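Local coordinates for sniffer CG10964-PA (Drosophila melanogaster, PDB 1SNY), which probably catalyses the NADPH-dependent reduction of carbonyl compounds, as a neuroprotective-acting member of the short-chain dehydrogenase/reductase family, at residues L77-R82 against D88-D93; A167-S172 against Q244-L249. All coordinates share one frame; numbering follows the deposited sequence.

Contact 1 (L77-R82 against D88-D93); sequences LEIDLR and DKLVAD. With NAP (NADP nicotinamide-adenine-dinucleotide phosphate), chain B.
Past the point where Leu-77 packs on Leu-90, the carboxylate of Asp-80 lies in plane at the edge of the Arg-82 guanidinium, and the adenine amino group of NADP comes to that guanidinium obliquely. The grip is side-on: NH2 of Arg-82 reaches OD1 of Asp-80 at 2.8 Å, and NE meets OD2 at 3.1 Å, both on the syn side. The anti side of Asp-80 OD2 takes the backbone N of Arg-82 (3.0 Å), closing an Asx turn. Three bonds from Arg-82 thus hold the Asp-80 carboxylate, which must limit its rotation beside the adenine. NADP N6A donates weakly to Asp-80 OD2 at 3.3 Å. Leu-81 gives N1A a weak backbone N-H bond and rests its apolar side chain against the C2A corner.

Strand and helix meet through side chains alone, and methyl-ended leucine and isoleucine fill this largely buried seam without needing polar partners. Leu-90, with chi1 at -175°, sends CD1 to CD1 of Leu-77, a tight 3.4 Å, and to CG2 of Ile-79 at 4.3 Å. Asp-93 adds its CB against Leu-77 CD2, while both its oxygens, each through the syn lone pair, bind Lys-89 NZ at the solvent side.

Strand 74-78 is the outermost of its sheet within this chain and pairs with strand 50-55; helix 87-98 covers it, with Leu-90 and Val-91 also touching helix 124-155.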
# COMPACT_ATOMS: atom_id res chain seq x y z
N LEU A 77 -22.70 -5.70 16.83
CA LEU A 77 -22.39 -4.29 17.00
C LEU A 77 -22.59 -3.63 15.64
O LEU A 77 -22.05 -4.10 14.64
CB LEU A 77 -20.93 -4.12 17.45
CG LEU A 77 -20.51 -4.89 18.70
CD1 LEU A 77 -18.99 -4.79 18.89
CD2 LEU A 77 -21.23 -4.35 19.91
N GLU A 78 -23.38 -2.56 15.60
CA GLU A 78 -23.64 -1.89 14.33
C GLU A 78 -22.76 -0.66 14.17
O GLU A 78 -22.71 0.21 15.04
CB GLU A 78 -25.12 -1.50 14.22
CG GLU A 78 -25.49 -0.91 12.87
CD GLU A 78 -26.99 -0.71 12.71
OE1 GLU A 78 -27.71 -1.71 12.49
OE2 GLU A 78 -27.44 0.45 12.80
N ILE A 79 -22.06 -0.59 13.03
CA ILE A 79 -21.16 0.51 12.77
C ILE A 79 -20.63 0.48 11.35
O ILE A 79 -20.54 -0.58 10.74
CB ILE A 79 -19.94 0.44 13.74
CG1 ILE A 79 -18.88 1.48 13.35
CG2 ILE A 79 -19.33 -0.96 13.69
CD1 ILE A 79 -17.68 1.50 14.28
N ASP A 80 -20.32 1.66 10.81
CA ASP A 80 -19.74 1.74 9.47
C ASP A 80 -18.29 2.11 9.78
O ASP A 80 -18.00 3.24 10.21
CB ASP A 80 -20.40 2.81 8.61
CG ASP A 80 -19.83 2.86 7.20
OD1 ASP A 80 -20.61 2.98 6.23
OD2 ASP A 80 -18.59 2.78 7.06
N LEU A 81 -17.39 1.15 9.59
CA LEU A 81 -15.98 1.34 9.89
C LEU A 81 -15.33 2.63 9.38
O LEU A 81 -14.26 3.01 9.85
CB LEU A 81 -15.20 0.11 9.42
CG LEU A 81 -15.66 -1.16 10.16
CD1 LEU A 81 -14.89 -2.37 9.66
CD2 LEU A 81 -15.44 -0.99 11.66
N ARG A 82 -15.98 3.31 8.44
CA ARG A 82 -15.45 4.56 7.91
C ARG A 82 -15.61 5.71 8.90
O ARG A 82 -14.99 6.76 8.76
CB ARG A 82 -16.14 4.91 6.58
CG ARG A 82 -15.80 3.97 5.44
CD ARG A 82 -16.58 4.29 4.18
NE ARG A 82 -18.02 4.10 4.37
CZ ARG A 82 -18.91 4.14 3.39
NH1 ARG A 82 -18.53 4.37 2.14
NH2 ARG A 82 -20.20 3.96 3.66
N ASP A 88 -14.34 4.78 19.47
CA ASP A 88 -14.27 4.91 20.92
C ASP A 88 -15.40 4.17 21.61
O ASP A 88 -15.19 3.52 22.64
CB ASP A 88 -14.31 6.39 21.32
CG ASP A 88 -12.93 7.04 21.32
OD1 ASP A 88 -12.85 8.28 21.48
OD2 ASP A 88 -11.93 6.30 21.16
N LYS A 89 -16.60 4.24 21.04
CA LYS A 89 -17.74 3.56 21.64
C LYS A 89 -17.72 2.07 21.35
O LYS A 89 -18.17 1.27 22.17
CB LYS A 89 -19.06 4.15 21.14
CG LYS A 89 -20.25 3.64 21.93
CD LYS A 89 -21.57 4.11 21.35
CE LYS A 89 -22.73 3.64 22.22
NZ LYS A 89 -22.68 2.17 22.47
N LEU A 90 -17.21 1.69 20.18
CA LEU A 90 -17.14 0.28 19.84
C LEU A 90 -16.33 -0.40 20.93
O LEU A 90 -16.78 -1.39 21.52
CB LEU A 90 -16.45 0.08 18.49
CG LEU A 90 -16.44 -1.36 17.98
CD1 LEU A 90 -17.86 -1.79 17.66
CD2 LEU A 90 -15.56 -1.48 16.73
N VAL A 91 -15.15 0.13 21.20
CA VAL A 91 -14.26 -0.41 22.22
C VAL A 91 -14.88 -0.34 23.61
O VAL A 91 -14.64 -1.20 24.45
CB VAL A 91 -12.90 0.33 22.22
CG1 VAL A 91 -12.12 -0.00 23.47
CG2 VAL A 91 -12.09 -0.09 20.99
N ALA A 92 -15.67 0.70 23.85
CA ALA A 92 -16.32 0.85 25.14
C ALA A 92 -17.26 -0.32 25.36
O ALA A 92 -17.20 -0.99 26.40
CB ALA A 92 -17.11 2.16 25.19
N ASP A 93 -18.11 -0.59 24.38
CA ASP A 93 -19.06 -1.70 24.48
C ASP A 93 -18.35 -3.03 24.70
O ASP A 93 -18.81 -3.87 25.47
CB ASP A 93 -19.93 -1.78 23.22
CG ASP A 93 -20.69 -0.49 22.96
OD1 ASP A 93 -21.04 0.21 23.94
OD2 ASP A 93 -20.96 -0.18 21.78
PA NAP B . -17.87 -9.58 0.53
O1A NAP B . -18.03 -8.49 -0.35
O2A NAP B . -18.71 -10.84 0.54
O5B NAP B . -17.91 -9.07 2.04
C5B NAP B . -17.23 -7.83 2.39
C4B NAP B . -17.74 -7.61 3.85
O4B NAP B . -17.08 -6.35 4.34
C3B NAP B . -19.26 -7.30 3.98
O3B NAP B . -19.70 -7.88 5.22
C2B NAP B . -19.30 -5.79 3.97
O2B NAP B . -20.46 -5.17 4.50
C1B NAP B . -18.04 -5.42 4.78
N9A NAP B . -17.69 -4.03 4.51
C8A NAP B . -17.28 -3.38 3.36
N7A NAP B . -17.07 -2.08 3.53
C5A NAP B . -17.36 -1.87 4.87
C6A NAP B . -17.33 -0.69 5.63
N6A NAP B . -17.00 0.55 5.21
N1A NAP B . -17.69 -0.81 6.99
C2A NAP B . -18.06 -2.04 7.55
N3A NAP B . -18.10 -3.22 6.81
C4A NAP B . -17.74 -3.08 5.48
O3 NAP B . -16.38 -10.11 0.41
PN NAP B . -15.61 -11.31 1.08
O1N NAP B . -15.17 -12.28 0.05
O2N NAP B . -16.48 -11.83 2.16
O5D NAP B . -14.31 -10.59 1.63
C5D NAP B . -13.86 -10.83 3.01
C4D NAP B . -12.41 -10.40 3.12
O4D NAP B . -11.56 -11.36 2.45
C3D NAP B . -12.06 -9.02 2.47
O3D NAP B . -11.14 -8.28 3.30
C2D NAP B . -11.47 -9.43 1.12
O2D NAP B . -10.65 -8.45 0.54
C1D NAP B . -10.72 -10.66 1.47
N1N NAP B . -10.52 -11.67 0.40
C2N NAP B . -11.57 -12.36 -0.29
C3N NAP B . -11.20 -13.28 -1.28
C7N NAP B . -12.28 -14.05 -2.04
O7N NAP B . -11.88 -14.84 -2.89
N7N NAP B . -13.55 -13.87 -1.80
C4N NAP B . -9.78 -13.53 -1.60
C5N NAP B . -8.80 -12.81 -0.88
C6N NAP B . -9.15 -11.87 0.12
P2B NAP B . -21.77 -4.78 3.59
O1X NAP B . -22.55 -6.08 3.41
O2X NAP B . -22.45 -3.79 4.47
O3X NAP B . -21.26 -4.24 2.26

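Contact 2 (A167-S172 against Q244-L249); sequences AIINMS and QTISKL. With NAP (NADP nicotinamide-adenine-dinucleotide phosphate), chain B.
Ile-169 has CG1 anti to its carbonyl carbon (chi1 -51°), and a second bend (chi2 -68°) brings CD1 round to meet both Ile-246 and Leu-249. Ile-246 has chi1 near 65°, a less usual choice for isoleucine in a helix, and this leaves CG2 as the methyl that meets the strand. CD1 of Ile-169 thus lies 4.4 Å from CG2 of Ile-246 and 4.3 Å from CD1 of Leu-249, so that one methyl serves two partners. The contact is purely apolar and modest, burying 92 Å² between the segments. Its backbones stand well apart, with CA of Ile-169 8.1 Å from CA of Ile-246; the isoleucine and leucine side chains reach across the gap.

Here helix 235-248 lies against one face of the parallel Rossmann sheet, and the alternation of strand 167-171 divides its residues between the two faces. Ile-169 points to this helix, whereas Met-171 packs on Phe-107, Leu-217 and Pro-219. Ile-168 and Asn-170 turn to helix 187-207. The buried amide of Asn-170 is satisfied at both ends: OD1 takes ND2 of Asn-108 on strand 105-108, and ND2 bonds to OG1 of Thr-200 on the helix.

Toward its C-terminal end the strand reaches the cofactor. Met-171, modelled as selenomethionine, lays CG 3.2 Å from O4D of the nicotinamide-side ribose of NADP and 3.6 Å from C4D; a flexible, unbranched side chain fits beside the sugar. The carbonyl oxygen of Met-171 is bonded to Lys-193, a residue that binds NADP, while Ser-172 OG pairs with Asn-197.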
# COMPACT_ATOMS: atom_id res chain seq x y z
N ALA A 167 -4.12 -11.49 19.42
CA ALA A 167 -3.70 -11.45 18.02
C ALA A 167 -4.58 -10.60 17.13
O ALA A 167 -5.77 -10.43 17.38
CB ALA A 167 -3.65 -12.88 17.46
N ILE A 168 -3.97 -10.07 16.08
CA ILE A 168 -4.68 -9.29 15.09
C ILE A 168 -4.51 -10.06 13.79
O ILE A 168 -3.38 -10.28 13.34
CB ILE A 168 -4.06 -7.89 14.88
CG1 ILE A 168 -4.18 -7.08 16.17
CG2 ILE A 168 -4.73 -7.20 13.70
CD1 ILE A 168 -3.33 -5.80 16.16
N ILE A 169 -5.62 -10.48 13.19
CA ILE A 169 -5.54 -11.20 11.93
C ILE A 169 -6.10 -10.28 10.86
O ILE A 169 -7.28 -9.91 10.90
CB ILE A 169 -6.38 -12.49 11.93
CG1 ILE A 169 -6.07 -13.35 13.16
CG2 ILE A 169 -6.09 -13.28 10.64
CD1 ILE A 169 -4.69 -13.94 13.18
N ASN A 170 -5.26 -9.89 9.92
CA ASN A 170 -5.71 -9.01 8.84
C ASN A 170 -6.02 -9.83 7.61
O ASN A 170 -5.13 -10.47 7.04
CB ASN A 170 -4.65 -7.97 8.49
CG ASN A 170 -4.44 -6.96 9.59
OD1 ASN A 170 -5.40 -6.49 10.20
ND2 ASN A 170 -3.18 -6.63 9.86
N MSE A 171 -7.27 -9.82 7.20
CA MSE A 171 -7.64 -10.57 6.02
C MSE A 171 -7.05 -9.86 4.82
O MSE A 171 -7.46 -8.75 4.49
CB MSE A 171 -9.16 -10.68 5.88
CG MSE A 171 -9.58 -11.78 4.92
SE MSE A 171 -9.22 -13.59 5.56
CE MSE A 171 -7.65 -13.36 6.66
N SER A 172 -6.05 -10.48 4.19
CA SER A 172 -5.40 -9.88 3.03
C SER A 172 -5.80 -10.63 1.77
O SER A 172 -6.87 -11.21 1.72
CB SER A 172 -3.88 -9.91 3.23
OG SER A 172 -3.21 -9.15 2.23
N GLN A 244 -9.17 -22.99 11.76
CA GLN A 244 -8.24 -24.02 12.18
C GLN A 244 -6.81 -23.49 12.09
O GLN A 244 -6.01 -23.67 13.02
CB GLN A 244 -8.40 -25.27 11.30
CG GLN A 244 -8.11 -26.57 12.01
CD GLN A 244 -8.94 -26.74 13.28
OE1 GLN A 244 -10.18 -26.68 13.25
NE2 GLN A 244 -8.26 -26.94 14.41
N THR A 245 -6.49 -22.83 10.98
CA THR A 245 -5.15 -22.28 10.77
C THR A 245 -4.77 -21.22 11.80
O THR A 245 -3.68 -21.26 12.36
CB THR A 245 -5.02 -21.68 9.36
OG1 THR A 245 -5.02 -22.73 8.39
CG2 THR A 245 -3.74 -20.87 9.24
N ILE A 246 -5.66 -20.26 12.03
CA ILE A 246 -5.36 -19.21 12.99
C ILE A 246 -5.21 -19.83 14.37
O ILE A 246 -4.50 -19.31 15.22
CB ILE A 246 -6.46 -18.13 13.03
CG1 ILE A 246 -7.77 -18.73 13.54
CG2 ILE A 246 -6.64 -17.54 11.64
CD1 ILE A 246 -8.89 -17.71 13.67
N SER A 247 -5.88 -20.96 14.57
CA SER A 247 -5.82 -21.66 15.85
C SER A 247 -4.47 -22.34 16.05
O SER A 247 -4.11 -22.70 17.17
CB SER A 247 -6.94 -22.70 15.93
OG SER A 247 -6.82 -23.47 17.11
N LYS A 248 -3.71 -22.51 14.97
CA LYS A 248 -2.40 -23.15 15.06
C LYS A 248 -1.25 -22.18 14.86
O LYS A 248 -0.08 -22.56 14.99
CB LYS A 248 -2.31 -24.30 14.05
N LEU A 249 -1.56 -20.93 14.55
CA LEU A 249 -0.53 -19.92 14.34
C LEU A 249 0.17 -19.58 15.65
O LEU A 249 -0.47 -19.42 16.69
CB LEU A 249 -1.15 -18.65 13.74
CG LEU A 249 -1.80 -18.79 12.36
CD1 LEU A 249 -2.48 -17.48 11.98
CD2 LEU A 249 -0.75 -19.17 11.32
PA NAP B . -17.87 -9.58 0.53
O1A NAP B . -18.03 -8.49 -0.35
O2A NAP B . -18.71 -10.84 0.54
O5B NAP B . -17.91 -9.07 2.04
C5B NAP B . -17.23 -7.83 2.39
C4B NAP B . -17.74 -7.61 3.85
O4B NAP B . -17.08 -6.35 4.34
C3B NAP B . -19.26 -7.30 3.98
O3B NAP B . -19.70 -7.88 5.22
C2B NAP B . -19.30 -5.79 3.97
O2B NAP B . -20.46 -5.17 4.50
C1B NAP B . -18.04 -5.42 4.78
N9A NAP B . -17.69 -4.03 4.51
C8A NAP B . -17.28 -3.38 3.36
N7A NAP B . -17.07 -2.08 3.53
C5A NAP B . -17.36 -1.87 4.87
C6A NAP B . -17.33 -0.69 5.63
N6A NAP B . -17.00 0.55 5.21
N1A NAP B . -17.69 -0.81 6.99
C2A NAP B . -18.06 -2.04 7.55
N3A NAP B . -18.10 -3.22 6.81
C4A NAP B . -17.74 -3.08 5.48
O3 NAP B . -16.38 -10.11 0.41
PN NAP B . -15.61 -11.31 1.08
O1N NAP B . -15.17 -12.28 0.05
O2N NAP B . -16.48 -11.83 2.16
O5D NAP B . -14.31 -10.59 1.63
C5D NAP B . -13.86 -10.83 3.01
C4D NAP B . -12.41 -10.40 3.12
O4D NAP B . -11.56 -11.36 2.45
C3D NAP B . -12.06 -9.02 2.47
O3D NAP B . -11.14 -8.28 3.30
C2D NAP B . -11.47 -9.43 1.12
O2D NAP B . -10.65 -8.45 0.54
C1D NAP B . -10.72 -10.66 1.47
N1N NAP B . -10.52 -11.67 0.40
C2N NAP B . -11.57 -12.36 -0.29
C3N NAP B . -11.20 -13.28 -1.28
C7N NAP B . -12.28 -14.05 -2.04
O7N NAP B . -11.88 -14.84 -2.89
N7N NAP B . -13.55 -13.87 -1.80
C4N NAP B . -9.78 -13.53 -1.60
C5N NAP B . -8.80 -12.81 -0.88
C6N NAP B . -9.15 -11.87 0.12
P2B NAP B . -21.77 -4.78 3.59
O1X NAP B . -22.55 -6.08 3.41
O2X NAP B . -22.45 -3.79 4.47
O3X NAP B . -21.26 -4.24 2.26

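Contact 1 closes before contact 2 opens along the chain, and their centres lie 22 Å apart, with nearest atoms about 10 Å apart and no touch between them. Both rest on the same parallel sheet, whose strand order 3-2-1-4-5-6-7 marks the classic Rossmann arrangement of this family. Contact 1 joins helix 87-98 to strand 74-78 at one border; strands 50-55, 23-26 and 105-108 separate it from strand 167-171, which contact 2 joins to helix 235-248. NADP runs from loop 80-82, which meets its adenine, to the end of strand 167-171, beside the nicotinamide-side ribose, consistent with binding across the strand ends of the sheet.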